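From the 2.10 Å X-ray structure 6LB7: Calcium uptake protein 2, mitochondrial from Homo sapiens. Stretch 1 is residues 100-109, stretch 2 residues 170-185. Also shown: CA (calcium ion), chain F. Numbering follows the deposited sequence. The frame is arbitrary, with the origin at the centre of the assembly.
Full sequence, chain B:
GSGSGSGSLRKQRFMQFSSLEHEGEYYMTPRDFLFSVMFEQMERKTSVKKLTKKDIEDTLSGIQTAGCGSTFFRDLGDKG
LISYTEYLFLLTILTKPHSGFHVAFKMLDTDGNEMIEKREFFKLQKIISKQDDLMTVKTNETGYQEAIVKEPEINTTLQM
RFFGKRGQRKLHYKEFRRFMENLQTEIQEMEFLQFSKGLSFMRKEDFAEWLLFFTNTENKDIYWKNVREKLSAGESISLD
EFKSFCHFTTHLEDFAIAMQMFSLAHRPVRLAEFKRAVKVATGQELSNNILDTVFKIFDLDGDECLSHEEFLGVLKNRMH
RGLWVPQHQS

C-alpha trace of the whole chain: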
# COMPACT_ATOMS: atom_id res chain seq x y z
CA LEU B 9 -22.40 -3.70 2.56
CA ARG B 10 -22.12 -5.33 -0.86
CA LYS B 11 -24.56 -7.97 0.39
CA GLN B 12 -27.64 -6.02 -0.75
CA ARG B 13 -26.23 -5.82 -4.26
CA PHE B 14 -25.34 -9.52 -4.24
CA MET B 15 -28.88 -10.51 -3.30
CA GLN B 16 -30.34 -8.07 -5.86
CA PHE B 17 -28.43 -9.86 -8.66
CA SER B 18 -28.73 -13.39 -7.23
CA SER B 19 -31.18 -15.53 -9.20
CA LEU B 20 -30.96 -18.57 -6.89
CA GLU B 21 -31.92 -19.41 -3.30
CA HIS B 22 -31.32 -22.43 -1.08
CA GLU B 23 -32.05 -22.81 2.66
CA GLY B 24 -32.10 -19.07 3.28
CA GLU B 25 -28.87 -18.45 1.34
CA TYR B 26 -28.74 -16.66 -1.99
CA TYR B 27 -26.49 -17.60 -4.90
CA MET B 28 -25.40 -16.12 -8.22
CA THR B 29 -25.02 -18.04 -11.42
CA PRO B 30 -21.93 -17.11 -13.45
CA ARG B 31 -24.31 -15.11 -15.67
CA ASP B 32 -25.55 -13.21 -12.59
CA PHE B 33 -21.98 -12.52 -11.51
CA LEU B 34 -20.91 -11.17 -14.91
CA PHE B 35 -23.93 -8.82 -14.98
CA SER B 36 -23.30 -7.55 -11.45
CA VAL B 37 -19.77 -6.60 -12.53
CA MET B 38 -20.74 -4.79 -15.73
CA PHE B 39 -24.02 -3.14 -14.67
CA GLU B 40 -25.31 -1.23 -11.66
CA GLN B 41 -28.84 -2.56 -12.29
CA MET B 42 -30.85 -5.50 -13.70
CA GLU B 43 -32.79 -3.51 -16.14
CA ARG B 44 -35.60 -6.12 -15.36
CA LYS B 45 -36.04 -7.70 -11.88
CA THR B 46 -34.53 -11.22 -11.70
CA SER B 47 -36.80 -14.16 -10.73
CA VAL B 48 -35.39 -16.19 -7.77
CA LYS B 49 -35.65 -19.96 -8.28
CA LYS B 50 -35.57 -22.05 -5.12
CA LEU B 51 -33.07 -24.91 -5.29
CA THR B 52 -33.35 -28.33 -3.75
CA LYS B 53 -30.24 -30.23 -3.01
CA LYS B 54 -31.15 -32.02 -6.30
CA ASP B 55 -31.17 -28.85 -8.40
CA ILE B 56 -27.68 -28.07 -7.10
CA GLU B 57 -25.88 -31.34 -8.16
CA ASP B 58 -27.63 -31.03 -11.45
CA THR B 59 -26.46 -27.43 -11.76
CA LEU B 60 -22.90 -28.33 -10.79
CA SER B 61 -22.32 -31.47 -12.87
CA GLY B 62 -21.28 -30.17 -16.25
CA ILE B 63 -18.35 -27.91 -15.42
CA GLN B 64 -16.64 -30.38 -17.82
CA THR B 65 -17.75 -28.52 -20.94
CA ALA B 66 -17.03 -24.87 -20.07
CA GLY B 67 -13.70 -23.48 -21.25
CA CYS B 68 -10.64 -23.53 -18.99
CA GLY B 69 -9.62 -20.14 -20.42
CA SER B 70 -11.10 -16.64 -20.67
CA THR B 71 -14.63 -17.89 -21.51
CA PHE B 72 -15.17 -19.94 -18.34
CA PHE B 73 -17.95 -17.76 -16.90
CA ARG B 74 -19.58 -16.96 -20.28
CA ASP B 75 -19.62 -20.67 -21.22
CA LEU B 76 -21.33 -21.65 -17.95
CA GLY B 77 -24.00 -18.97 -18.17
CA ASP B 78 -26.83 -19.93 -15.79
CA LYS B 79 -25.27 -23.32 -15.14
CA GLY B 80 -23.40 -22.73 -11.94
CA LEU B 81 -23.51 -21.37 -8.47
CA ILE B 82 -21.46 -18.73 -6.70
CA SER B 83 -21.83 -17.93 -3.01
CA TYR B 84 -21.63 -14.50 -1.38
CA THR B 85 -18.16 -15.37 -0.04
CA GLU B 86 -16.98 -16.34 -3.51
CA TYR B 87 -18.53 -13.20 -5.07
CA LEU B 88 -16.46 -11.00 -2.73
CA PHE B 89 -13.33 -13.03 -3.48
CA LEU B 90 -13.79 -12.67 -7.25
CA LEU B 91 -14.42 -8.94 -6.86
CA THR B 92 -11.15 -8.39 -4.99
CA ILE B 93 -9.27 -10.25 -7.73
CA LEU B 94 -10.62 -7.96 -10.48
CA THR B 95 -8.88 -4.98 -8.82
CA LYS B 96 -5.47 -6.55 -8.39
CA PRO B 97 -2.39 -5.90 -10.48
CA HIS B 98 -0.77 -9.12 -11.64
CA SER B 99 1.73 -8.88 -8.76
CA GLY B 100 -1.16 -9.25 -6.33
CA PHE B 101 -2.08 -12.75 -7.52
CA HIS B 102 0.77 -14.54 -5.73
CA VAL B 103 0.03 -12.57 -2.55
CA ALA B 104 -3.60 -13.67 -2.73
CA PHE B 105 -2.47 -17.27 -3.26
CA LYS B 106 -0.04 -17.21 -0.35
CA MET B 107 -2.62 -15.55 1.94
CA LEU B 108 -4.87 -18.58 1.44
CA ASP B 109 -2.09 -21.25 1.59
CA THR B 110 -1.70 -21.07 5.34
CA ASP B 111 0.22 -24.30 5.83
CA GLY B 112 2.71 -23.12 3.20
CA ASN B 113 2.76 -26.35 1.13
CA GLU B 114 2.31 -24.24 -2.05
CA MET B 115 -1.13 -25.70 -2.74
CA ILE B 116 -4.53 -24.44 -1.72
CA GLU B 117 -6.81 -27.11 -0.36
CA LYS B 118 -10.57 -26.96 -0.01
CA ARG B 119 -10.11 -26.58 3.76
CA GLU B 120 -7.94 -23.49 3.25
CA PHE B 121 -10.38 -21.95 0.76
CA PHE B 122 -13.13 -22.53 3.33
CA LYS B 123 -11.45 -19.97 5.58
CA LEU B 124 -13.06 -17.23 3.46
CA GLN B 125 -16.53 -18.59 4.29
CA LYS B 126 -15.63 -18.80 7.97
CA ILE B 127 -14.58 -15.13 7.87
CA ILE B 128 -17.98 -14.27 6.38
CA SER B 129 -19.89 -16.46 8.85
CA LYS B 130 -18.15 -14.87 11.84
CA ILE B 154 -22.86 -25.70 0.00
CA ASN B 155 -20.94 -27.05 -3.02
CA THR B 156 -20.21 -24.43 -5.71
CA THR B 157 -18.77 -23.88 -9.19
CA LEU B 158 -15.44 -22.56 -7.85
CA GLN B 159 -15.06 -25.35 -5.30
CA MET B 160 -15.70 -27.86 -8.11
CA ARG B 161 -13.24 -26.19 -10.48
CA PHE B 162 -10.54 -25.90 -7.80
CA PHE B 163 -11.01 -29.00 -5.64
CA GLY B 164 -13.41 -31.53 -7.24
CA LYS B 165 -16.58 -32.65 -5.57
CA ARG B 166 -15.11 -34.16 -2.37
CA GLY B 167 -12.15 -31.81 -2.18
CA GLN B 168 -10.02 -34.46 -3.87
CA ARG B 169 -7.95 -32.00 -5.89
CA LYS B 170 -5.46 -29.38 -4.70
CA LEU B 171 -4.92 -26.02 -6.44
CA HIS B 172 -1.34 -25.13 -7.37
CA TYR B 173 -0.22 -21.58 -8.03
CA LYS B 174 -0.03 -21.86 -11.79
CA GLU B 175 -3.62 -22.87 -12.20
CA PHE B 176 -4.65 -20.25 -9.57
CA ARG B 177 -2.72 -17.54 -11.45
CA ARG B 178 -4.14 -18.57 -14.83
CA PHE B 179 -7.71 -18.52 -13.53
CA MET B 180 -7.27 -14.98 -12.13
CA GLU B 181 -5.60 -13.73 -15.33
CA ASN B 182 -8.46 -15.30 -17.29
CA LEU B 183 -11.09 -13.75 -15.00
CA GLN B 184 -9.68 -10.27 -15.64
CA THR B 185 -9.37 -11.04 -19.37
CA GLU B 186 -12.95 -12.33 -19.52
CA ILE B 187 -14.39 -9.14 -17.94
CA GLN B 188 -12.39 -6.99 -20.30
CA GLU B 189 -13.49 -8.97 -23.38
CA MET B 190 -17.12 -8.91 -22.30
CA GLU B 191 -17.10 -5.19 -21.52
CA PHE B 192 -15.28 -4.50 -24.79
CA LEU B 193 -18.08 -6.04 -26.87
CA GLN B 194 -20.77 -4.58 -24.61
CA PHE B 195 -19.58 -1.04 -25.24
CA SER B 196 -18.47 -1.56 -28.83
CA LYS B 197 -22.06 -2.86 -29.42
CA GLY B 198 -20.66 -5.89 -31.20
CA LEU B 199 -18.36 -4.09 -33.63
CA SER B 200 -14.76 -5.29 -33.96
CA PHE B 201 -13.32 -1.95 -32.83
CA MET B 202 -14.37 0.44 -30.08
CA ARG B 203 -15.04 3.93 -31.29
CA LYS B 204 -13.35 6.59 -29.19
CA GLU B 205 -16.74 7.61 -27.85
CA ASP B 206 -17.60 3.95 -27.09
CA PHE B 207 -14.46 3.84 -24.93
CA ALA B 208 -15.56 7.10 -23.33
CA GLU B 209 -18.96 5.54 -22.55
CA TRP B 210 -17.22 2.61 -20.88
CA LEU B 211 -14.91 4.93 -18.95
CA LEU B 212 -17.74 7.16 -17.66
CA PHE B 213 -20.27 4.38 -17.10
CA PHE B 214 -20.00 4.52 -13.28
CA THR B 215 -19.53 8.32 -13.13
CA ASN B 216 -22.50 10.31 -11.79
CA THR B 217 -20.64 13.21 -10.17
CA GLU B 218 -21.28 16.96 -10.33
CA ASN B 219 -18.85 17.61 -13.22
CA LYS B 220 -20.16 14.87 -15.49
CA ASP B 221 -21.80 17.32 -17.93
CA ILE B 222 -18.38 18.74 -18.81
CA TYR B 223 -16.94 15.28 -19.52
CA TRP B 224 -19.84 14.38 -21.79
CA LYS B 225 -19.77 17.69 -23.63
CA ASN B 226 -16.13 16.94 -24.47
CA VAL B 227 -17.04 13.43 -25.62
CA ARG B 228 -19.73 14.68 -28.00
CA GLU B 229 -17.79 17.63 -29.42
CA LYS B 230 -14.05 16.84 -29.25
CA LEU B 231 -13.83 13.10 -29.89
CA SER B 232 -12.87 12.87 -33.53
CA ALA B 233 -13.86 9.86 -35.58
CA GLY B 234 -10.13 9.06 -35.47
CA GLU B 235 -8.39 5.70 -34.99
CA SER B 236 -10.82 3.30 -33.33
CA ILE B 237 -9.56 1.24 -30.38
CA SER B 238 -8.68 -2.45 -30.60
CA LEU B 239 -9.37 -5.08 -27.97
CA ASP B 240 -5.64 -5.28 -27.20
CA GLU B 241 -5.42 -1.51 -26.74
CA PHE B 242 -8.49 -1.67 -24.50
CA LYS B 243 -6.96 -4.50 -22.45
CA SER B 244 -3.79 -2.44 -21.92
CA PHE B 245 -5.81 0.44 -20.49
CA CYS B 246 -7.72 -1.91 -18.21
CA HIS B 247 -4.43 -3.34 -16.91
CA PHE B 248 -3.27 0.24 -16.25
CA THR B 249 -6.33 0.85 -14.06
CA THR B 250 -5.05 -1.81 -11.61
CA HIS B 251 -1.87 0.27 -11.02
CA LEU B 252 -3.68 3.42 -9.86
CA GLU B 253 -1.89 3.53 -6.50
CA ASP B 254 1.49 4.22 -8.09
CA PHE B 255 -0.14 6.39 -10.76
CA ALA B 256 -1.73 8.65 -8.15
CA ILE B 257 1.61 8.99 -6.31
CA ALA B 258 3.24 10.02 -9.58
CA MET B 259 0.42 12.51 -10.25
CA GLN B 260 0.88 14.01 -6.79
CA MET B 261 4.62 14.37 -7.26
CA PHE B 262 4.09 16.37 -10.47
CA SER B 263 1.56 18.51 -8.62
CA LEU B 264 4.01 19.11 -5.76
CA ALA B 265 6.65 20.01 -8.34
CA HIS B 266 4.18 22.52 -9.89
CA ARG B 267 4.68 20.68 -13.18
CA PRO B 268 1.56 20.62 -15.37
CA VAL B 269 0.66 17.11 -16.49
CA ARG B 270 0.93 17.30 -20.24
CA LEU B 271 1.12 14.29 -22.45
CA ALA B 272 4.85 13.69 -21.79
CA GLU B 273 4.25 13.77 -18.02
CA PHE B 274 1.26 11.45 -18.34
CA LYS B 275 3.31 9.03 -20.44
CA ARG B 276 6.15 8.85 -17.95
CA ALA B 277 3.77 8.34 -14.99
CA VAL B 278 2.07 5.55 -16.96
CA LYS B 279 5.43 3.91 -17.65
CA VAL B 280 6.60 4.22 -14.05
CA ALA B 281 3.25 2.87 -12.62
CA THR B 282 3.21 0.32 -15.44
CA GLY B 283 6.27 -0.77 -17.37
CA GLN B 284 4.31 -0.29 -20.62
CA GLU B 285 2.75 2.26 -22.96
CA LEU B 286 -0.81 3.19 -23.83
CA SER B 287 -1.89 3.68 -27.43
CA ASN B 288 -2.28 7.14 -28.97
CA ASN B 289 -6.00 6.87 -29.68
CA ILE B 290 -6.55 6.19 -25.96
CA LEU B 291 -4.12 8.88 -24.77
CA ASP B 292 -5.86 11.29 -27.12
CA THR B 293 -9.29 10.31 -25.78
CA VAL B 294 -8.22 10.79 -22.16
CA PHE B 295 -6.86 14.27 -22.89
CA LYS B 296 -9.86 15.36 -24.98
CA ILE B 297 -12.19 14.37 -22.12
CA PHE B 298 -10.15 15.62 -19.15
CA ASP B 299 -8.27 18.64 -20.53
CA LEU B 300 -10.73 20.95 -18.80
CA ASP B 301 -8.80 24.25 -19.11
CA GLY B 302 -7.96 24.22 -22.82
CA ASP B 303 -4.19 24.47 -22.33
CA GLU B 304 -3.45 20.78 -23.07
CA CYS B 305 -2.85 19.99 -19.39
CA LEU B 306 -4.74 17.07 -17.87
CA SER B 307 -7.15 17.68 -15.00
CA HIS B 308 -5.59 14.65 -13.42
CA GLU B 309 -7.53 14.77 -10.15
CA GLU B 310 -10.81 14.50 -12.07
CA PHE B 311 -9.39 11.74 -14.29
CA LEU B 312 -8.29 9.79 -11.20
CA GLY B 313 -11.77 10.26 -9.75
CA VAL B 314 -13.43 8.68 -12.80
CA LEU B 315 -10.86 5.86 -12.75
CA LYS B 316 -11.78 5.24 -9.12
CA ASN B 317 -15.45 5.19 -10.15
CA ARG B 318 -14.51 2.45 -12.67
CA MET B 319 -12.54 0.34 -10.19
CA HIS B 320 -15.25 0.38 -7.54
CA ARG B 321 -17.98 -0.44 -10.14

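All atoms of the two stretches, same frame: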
# COMPACT_ATOMS: atom_id res chain seq x y z
N GLY B 100 -0.36 -8.86 -7.47
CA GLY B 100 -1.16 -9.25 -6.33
C GLY B 100 -1.66 -10.68 -6.34
O GLY B 100 -2.16 -11.14 -5.30
N PHE B 101 -1.54 -11.39 -7.46
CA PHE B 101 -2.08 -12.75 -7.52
C PHE B 101 -1.33 -13.69 -6.59
O PHE B 101 -1.94 -14.50 -5.89
CB PHE B 101 -2.05 -13.30 -8.95
CG PHE B 101 -2.97 -12.58 -9.90
CD1 PHE B 101 -3.91 -11.66 -9.44
CD2 PHE B 101 -2.90 -12.82 -11.27
CE1 PHE B 101 -4.74 -10.98 -10.31
CE2 PHE B 101 -3.74 -12.15 -12.15
CZ PHE B 101 -4.65 -11.22 -11.67
N HIS B 102 0.01 -13.60 -6.57
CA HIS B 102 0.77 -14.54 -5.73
C HIS B 102 0.53 -14.26 -4.25
O HIS B 102 0.44 -15.19 -3.44
CB HIS B 102 2.26 -14.48 -6.07
CG HIS B 102 3.05 -15.63 -5.52
ND1 HIS B 102 4.12 -15.47 -4.67
CD2 HIS B 102 2.88 -16.97 -5.67
CE1 HIS B 102 4.59 -16.66 -4.34
NE2 HIS B 102 3.86 -17.58 -4.93
N VAL B 103 0.42 -12.98 -3.90
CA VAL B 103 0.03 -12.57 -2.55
C VAL B 103 -1.30 -13.18 -2.17
O VAL B 103 -1.45 -13.75 -1.08
CB VAL B 103 -0.02 -11.03 -2.48
CG1 VAL B 103 -0.75 -10.56 -1.24
CG2 VAL B 103 1.39 -10.45 -2.58
N ALA B 104 -2.30 -13.08 -3.05
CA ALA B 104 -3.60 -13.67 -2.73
C ALA B 104 -3.48 -15.18 -2.54
O ALA B 104 -4.13 -15.76 -1.66
CB ALA B 104 -4.62 -13.36 -3.83
N PHE B 105 -2.67 -15.83 -3.38
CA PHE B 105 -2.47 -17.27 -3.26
C PHE B 105 -1.84 -17.61 -1.92
O PHE B 105 -2.33 -18.49 -1.19
CB PHE B 105 -1.60 -17.77 -4.43
CG PHE B 105 -1.30 -19.25 -4.39
CD1 PHE B 105 -2.19 -20.17 -4.94
CD2 PHE B 105 -0.12 -19.72 -3.81
CE1 PHE B 105 -1.92 -21.53 -4.91
CE2 PHE B 105 0.16 -21.08 -3.78
CZ PHE B 105 -0.74 -21.99 -4.32
N LYS B 106 -0.78 -16.89 -1.56
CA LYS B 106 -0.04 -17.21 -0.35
C LYS B 106 -0.83 -16.85 0.90
O LYS B 106 -0.63 -17.47 1.95
CB LYS B 106 1.31 -16.49 -0.35
CG LYS B 106 2.32 -17.03 -1.37
CD LYS B 106 2.49 -18.56 -1.27
CE LYS B 106 3.28 -19.02 -0.02
NZ LYS B 106 3.10 -20.49 0.26
N MET B 107 -1.74 -15.86 0.81
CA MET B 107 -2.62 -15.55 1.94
C MET B 107 -3.52 -16.73 2.28
O MET B 107 -3.81 -16.98 3.45
CB MET B 107 -3.47 -14.31 1.64
CG MET B 107 -2.74 -12.98 1.77
SD MET B 107 -2.19 -12.70 3.46
CE MET B 107 -3.75 -12.46 4.30
N LEU B 108 -3.98 -17.45 1.25
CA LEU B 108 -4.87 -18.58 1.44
C LEU B 108 -4.14 -19.88 1.77
O LEU B 108 -4.73 -20.76 2.41
CB LEU B 108 -5.71 -18.78 0.17
CG LEU B 108 -6.80 -17.77 -0.16
CD1 LEU B 108 -7.33 -17.97 -1.58
CD2 LEU B 108 -7.95 -17.88 0.83
N ASP B 109 -2.88 -20.03 1.35
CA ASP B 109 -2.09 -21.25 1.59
C ASP B 109 -1.41 -21.14 2.95
O ASP B 109 -0.20 -20.90 3.07
CB ASP B 109 -1.06 -21.44 0.47
CG ASP B 109 -0.12 -22.65 0.71
OD1 ASP B 109 -0.56 -23.71 1.22
OD2 ASP B 109 1.06 -22.51 0.36
N LYS B 170 -6.12 -30.50 -5.34
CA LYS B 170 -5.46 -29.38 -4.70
C LYS B 170 -5.04 -28.38 -5.78
O LYS B 170 -4.66 -28.79 -6.88
CB LYS B 170 -4.27 -29.86 -3.87
CG LYS B 170 -4.57 -31.18 -3.14
CD LYS B 170 -3.75 -31.37 -1.87
CE LYS B 170 -3.50 -32.86 -1.56
NZ LYS B 170 -2.09 -33.28 -1.82
N LEU B 171 -5.12 -27.09 -5.46
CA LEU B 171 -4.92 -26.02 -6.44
C LEU B 171 -3.50 -25.45 -6.32
O LEU B 171 -3.15 -24.85 -5.30
CB LEU B 171 -5.98 -24.92 -6.26
CG LEU B 171 -5.95 -23.69 -7.16
CD1 LEU B 171 -6.13 -24.11 -8.61
CD2 LEU B 171 -7.04 -22.69 -6.76
N HIS B 172 -2.70 -25.65 -7.35
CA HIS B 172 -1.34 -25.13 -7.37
C HIS B 172 -1.35 -23.70 -7.88
O HIS B 172 -2.35 -23.21 -8.42
CB HIS B 172 -0.45 -26.02 -8.24
CG HIS B 172 -0.34 -27.42 -7.73
ND1 HIS B 172 0.78 -27.90 -7.09
CD2 HIS B 172 -1.24 -28.44 -7.73
CE1 HIS B 172 0.58 -29.16 -6.73
NE2 HIS B 172 -0.63 -29.51 -7.10
N TYR B 173 -0.22 -23.00 -7.70
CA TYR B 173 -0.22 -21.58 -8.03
C TYR B 173 -0.47 -21.34 -9.51
O TYR B 173 -1.16 -20.38 -9.89
CB TYR B 173 1.08 -20.91 -7.61
CG TYR B 173 1.05 -19.45 -8.00
CD1 TYR B 173 0.03 -18.62 -7.53
CD2 TYR B 173 2.01 -18.92 -8.86
CE1 TYR B 173 -0.03 -17.28 -7.90
CE2 TYR B 173 1.97 -17.59 -9.23
CZ TYR B 173 0.94 -16.77 -8.74
OH TYR B 173 0.89 -15.45 -9.11
N LYS B 174 0.08 -22.20 -10.38
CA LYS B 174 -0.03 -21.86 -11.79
C LYS B 174 -1.46 -22.00 -12.29
O LYS B 174 -1.88 -21.22 -13.15
CB LYS B 174 0.97 -22.67 -12.62
CG LYS B 174 0.49 -23.97 -13.18
CD LYS B 174 1.63 -24.64 -13.97
CE LYS B 174 1.23 -26.00 -14.51
NZ LYS B 174 2.34 -26.76 -15.13
N GLU B 175 -2.24 -22.94 -11.75
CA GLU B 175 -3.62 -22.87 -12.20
C GLU B 175 -4.41 -21.81 -11.43
O GLU B 175 -5.32 -21.18 -11.99
CB GLU B 175 -4.34 -24.21 -12.03
CG GLU B 175 -3.95 -25.34 -12.88
CD GLU B 175 -2.48 -25.59 -12.95
OE1 GLU B 175 -1.95 -25.52 -13.96
OE2 GLU B 175 -1.86 -25.86 -12.00
N PHE B 176 -4.02 -21.40 -10.22
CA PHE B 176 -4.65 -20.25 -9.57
C PHE B 176 -4.38 -18.97 -10.36
O PHE B 176 -5.31 -18.21 -10.66
CB PHE B 176 -4.13 -20.13 -8.13
CG PHE B 176 -4.64 -18.92 -7.35
CD1 PHE B 176 -5.71 -19.04 -6.48
CD2 PHE B 176 -4.00 -17.68 -7.45
CE1 PHE B 176 -6.16 -17.95 -5.73
CE2 PHE B 176 -4.44 -16.58 -6.70
CZ PHE B 176 -5.53 -16.72 -5.84
N ARG B 177 -3.11 -18.73 -10.70
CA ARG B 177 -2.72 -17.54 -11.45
C ARG B 177 -3.44 -17.45 -12.79
O ARG B 177 -3.89 -16.38 -13.19
CB ARG B 177 -1.21 -17.52 -11.66
CG ARG B 177 -0.73 -16.40 -12.59
CD ARG B 177 0.78 -16.43 -12.88
NE ARG B 177 1.24 -17.77 -13.25
CZ ARG B 177 1.10 -18.31 -14.47
NH1 ARG B 177 0.53 -17.62 -15.45
NH2 ARG B 177 1.54 -19.53 -14.70
N ARG B 178 -3.52 -18.57 -13.51
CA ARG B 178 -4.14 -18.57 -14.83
C ARG B 178 -5.63 -18.27 -14.75
O ARG B 178 -6.19 -17.58 -15.62
CB ARG B 178 -3.87 -19.93 -15.50
CG ARG B 178 -4.37 -20.05 -16.86
CD ARG B 178 -3.88 -21.32 -17.54
NE ARG B 178 -2.59 -21.22 -17.93
CZ ARG B 178 -2.22 -20.59 -18.90
NH1 ARG B 178 -3.05 -20.01 -19.58
NH2 ARG B 178 -1.03 -20.54 -19.20
N PHE B 179 -6.30 -18.81 -13.73
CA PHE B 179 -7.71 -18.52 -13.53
C PHE B 179 -7.95 -17.03 -13.27
O PHE B 179 -8.88 -16.44 -13.83
CB PHE B 179 -8.25 -19.35 -12.37
CG PHE B 179 -9.74 -19.24 -12.20
CD1 PHE B 179 -10.29 -18.27 -11.36
CD2 PHE B 179 -10.59 -20.08 -12.89
CE1 PHE B 179 -11.66 -18.15 -11.21
CE2 PHE B 179 -11.96 -19.97 -12.74
CZ PHE B 179 -12.49 -18.99 -11.90
N MET B 180 -7.11 -16.40 -12.43
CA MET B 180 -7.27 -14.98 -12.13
C MET B 180 -6.94 -14.10 -13.34
O MET B 180 -7.63 -13.12 -13.61
CB MET B 180 -6.38 -14.59 -10.95
CG MET B 180 -6.65 -15.41 -9.69
SD MET B 180 -8.42 -15.56 -9.31
CE MET B 180 -8.46 -17.16 -8.49
N GLU B 181 -5.86 -14.42 -14.07
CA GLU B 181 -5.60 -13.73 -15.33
C GLU B 181 -6.79 -13.86 -16.27
O GLU B 181 -7.18 -12.90 -16.94
CB GLU B 181 -4.35 -14.29 -16.01
CG GLU B 181 -3.00 -14.05 -15.30
CD GLU B 181 -1.87 -14.93 -15.85
OE1 GLU B 181 -0.68 -14.70 -15.51
OE2 GLU B 181 -2.17 -15.88 -16.61
N ASN B 182 -7.36 -15.06 -16.36
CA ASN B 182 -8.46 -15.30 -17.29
C ASN B 182 -9.74 -14.62 -16.83
O ASN B 182 -10.57 -14.24 -17.66
CB ASN B 182 -8.67 -16.80 -17.48
CG ASN B 182 -7.65 -17.42 -18.46
OD1 ASN B 182 -7.11 -16.74 -19.32
ND2 ASN B 182 -7.39 -18.72 -18.32
N LEU B 183 -9.95 -14.52 -15.52
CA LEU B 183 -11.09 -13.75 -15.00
C LEU B 183 -11.01 -12.29 -15.43
O LEU B 183 -11.97 -11.74 -15.99
CB LEU B 183 -11.16 -13.87 -13.48
CG LEU B 183 -12.12 -12.92 -12.77
CD1 LEU B 183 -13.56 -13.32 -13.10
CD2 LEU B 183 -11.87 -12.94 -11.26
N GLN B 184 -9.86 -11.65 -15.19
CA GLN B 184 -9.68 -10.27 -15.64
C GLN B 184 -9.84 -10.16 -17.16
O GLN B 184 -10.54 -9.27 -17.66
CB GLN B 184 -8.32 -9.73 -15.19
CG GLN B 184 -8.12 -9.66 -13.68
CD GLN B 184 -6.89 -8.88 -13.30
OE1 GLN B 184 -6.00 -8.67 -14.13
NE2 GLN B 184 -6.83 -8.41 -12.05
N THR B 185 -9.21 -11.06 -17.92
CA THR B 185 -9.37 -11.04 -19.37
C THR B 185 -10.83 -11.19 -19.78
O THR B 185 -11.32 -10.48 -20.67
CB THR B 185 -8.53 -12.16 -20.00
OG1 THR B 185 -7.16 -11.97 -19.67
CG2 THR B 185 -8.67 -12.13 -21.52
CA CA F . -1.97 -25.37 1.63
O HOH W 1 -2.91 -27.70 2.34

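Both stretches are mainly helical. Helix 100-108 and helix 173-185 run with their N-to-C directions 128° apart, nearer antiparallel than parallel, and their axes approach to 9.9 Å. The register follows from the closest backbone points: Phe-101 CA lies 6.2 Å from Arg-177 CA, and Phe-105 CA lies 6.8 Å from Tyr-173 CA, so one turn forward on the first helix matches one turn back on the second. No hydrogen bond or salt bridge joins the stretches; 553 Å² of surface, summed over both sides, is buried mainly by aromatic and aliphatic groups.

The aromatic contacts form a chain of three edge-to-face pairs. The edge of His-102 meets the face of Tyr-173 (planes at 74°), the edge of Tyr-173 meets the face of Phe-105 (65°), and the edge of Phe-105 meets the face of Phe-176 (67°). Each pair sets the slightly positive hydrogens of one ring against the pi cloud of the next. The approaches are close: Phe-105 CG is 3.5 Å from Tyr-173 CD1, and Phe-105 CD1 is 3.7 Å from Phe-176 CG.

CH-pi contacts reinforce this packing. Met-180 CB stands over one face of Phe-101, 3.8 Å from Phe-101 CE2 and 8° off the ring normal. Tyr-173 CB lies over the Phe-105 ring, 10° off its normal, and Phe-105 CB lies over the Phe-176 ring at a looser 24°.

Shape complementarity is clearest at Phe-176, a knob seated among Phe-101, Ala-104, Phe-105 and Leu-108. Ala-104 CB meets the edge of this ring, 4.0 Å from Phe-176 CZ, while Leu-108 CD1 is 4.3 Å from Phe-176 CE1. Phe-101, its CA-to-CB bond pointing toward the second stretch, has the largest area covered there. Its ring reaches along that helix as far as Gln-184, whose NE2 lies at the ring edge, 3.6 Å from Phe-101 CZ.

Polar proximity alone does not establish bonding. His-102 N and Tyr-173 OH are 3.3 Å apart, but the poor angle excludes a hydrogen bond.

Charged pairs instead form within each stretch. Arg-177 NH1 donates to Glu-181 OE1 at 3.2 Å, one helical turn on, and Lys-106 NZ donates to Asp-109 OD2 at 2.9 Å; both are salt bridges. The other carboxylate oxygen, Asp-109 OD1, binds the calcium ion CA at 2.2 Å, so the residue that follows the first helix joins it to a metal site.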